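Local coordinates for pyrroline carboxylate reductase (Plasmodium falciparum, PDB 2RCY) that reduces pyrroline-5-carboxylate to proline, the last step of proline synthesis, using a nicotinamide cofactor and binding NADP, at the interface of chains A and B. Coordinates in Å, arbitrary orientation; residue numbers count along the deposited sequence, not the author numbering. Chains: chain A/B, Pyrroline carboxylate reductase.

The interface of chains A and B. Residues chain A 163, 167-168, 170-171, 253; chain B 223, 229-230, 233.
The thiol of A:Cys168 meets the hydroxyl of B:Thr230, SG to OG1 3.0 Å, in a weak hydrogen bond with sulphur as donor; OG1 approaches broadside to the CB-SG bond. SG also has a long, weak bond to the carbonyl O of A:Thr163 (3.6 Å), and OG1 in turn donates weakly to the carbonyl O of B:Ile223 (3.5 Å). A:Cys168 sits in the turn between helices 159-167 and 169-186, and its SG lies anti to its own carbonyl carbon (chi1 -60°), which carries the sulphur toward the first turn of helix 229-239 of chain B. There SG also rests against the backbone, 3.6 Å from CA of B:Thr230, and against the CG2 branch of B:Ile229. The other branch of B:Thr230, CG2, lies anti to its backbone N and touches the methyl CB of A:Ala171 at 3.6 Å. That methyl is shared with B:Ile223, whose CG2 lies 3.7 Å from it. The longer branch of B:Ile223 is extended (chi1 168°, chi2 176°), and its tip CD1 lies against CB, CG and CD of A:Pro170 (CD 3.7 Å), the two side chains crossing at about a right angle. At the opposite end of the patch, B:Ile229 CG2 packs on CB of A:Ala253, from helix 242-260. Cysteine and threonine thus form a small polar centre flanked by aliphatic groups, within a two-fold interface that pairs subunits through the family's dimerisation region. A:Thr163 CG2 meets B:Ile229 CD1 at 3.8 Å, these side chains again nearly perpendicular.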
# COMPACT_ATOMS: atom_id res chain seq x y z
N THR A 163 21.82 15.42 16.41
CA THR A 163 22.35 15.59 15.06
C THR A 163 21.23 15.45 14.02
O THR A 163 21.14 16.24 13.09
CB THR A 163 23.46 14.55 14.76
OG1 THR A 163 24.48 14.63 15.76
CG2 THR A 163 24.09 14.78 13.39
N GLY A 167 21.35 19.13 13.41
CA GLY A 167 22.32 19.08 12.32
C GLY A 167 21.68 18.86 10.96
O GLY A 167 21.96 19.59 10.01
N CYS A 168 20.81 17.85 10.88
CA CYS A 168 20.13 17.48 9.63
C CYS A 168 18.85 18.28 9.38
O CYS A 168 18.39 18.38 8.25
CB CYS A 168 19.79 15.99 9.62
SG CYS A 168 21.20 14.92 9.77
N PRO A 170 17.81 21.42 8.99
CA PRO A 170 17.62 22.37 7.90
C PRO A 170 17.12 21.73 6.61
O PRO A 170 16.25 22.30 5.95
CB PRO A 170 19.02 22.95 7.70
CG PRO A 170 19.64 22.87 9.04
CD PRO A 170 19.12 21.60 9.65
N ALA A 171 17.64 20.55 6.27
CA ALA A 171 17.25 19.83 5.06
C ALA A 171 15.77 19.47 5.03
O ALA A 171 15.13 19.57 3.98
CB ALA A 171 18.10 18.58 4.89
N ALA A 253 18.01 8.92 10.27
CA ALA A 253 19.22 9.72 10.41
C ALA A 253 19.94 9.41 11.73
O ALA A 253 21.17 9.31 11.76
CB ALA A 253 18.88 11.20 10.31
N ILE B 223 23.67 20.82 2.82
CA ILE B 223 23.66 20.11 4.09
C ILE B 223 23.89 18.60 3.91
O ILE B 223 24.15 17.87 4.87
CB ILE B 223 22.37 20.44 4.91
CG1 ILE B 223 22.19 19.49 6.10
CG2 ILE B 223 21.13 20.43 4.02
CD1 ILE B 223 21.02 19.82 6.97
N ILE B 229 24.85 11.53 7.18
CA ILE B 229 23.65 11.29 7.98
C ILE B 229 22.39 11.89 7.36
O ILE B 229 21.35 11.23 7.29
CB ILE B 229 23.85 11.84 9.42
CG1 ILE B 229 25.11 11.24 10.05
CG2 ILE B 229 22.63 11.56 10.29
CD1 ILE B 229 25.64 12.00 11.25
N THR B 230 22.49 13.14 6.90
CA THR B 230 21.38 13.88 6.32
C THR B 230 20.82 13.17 5.08
O THR B 230 19.60 13.10 4.90
CB THR B 230 21.79 15.32 5.96
OG1 THR B 230 22.29 15.98 7.14
CG2 THR B 230 20.62 16.11 5.41
N GLY B 233 18.34 10.69 6.02
CA GLY B 233 17.11 11.35 6.45
C GLY B 233 16.25 11.82 5.28
O GLY B 233 15.03 11.63 5.30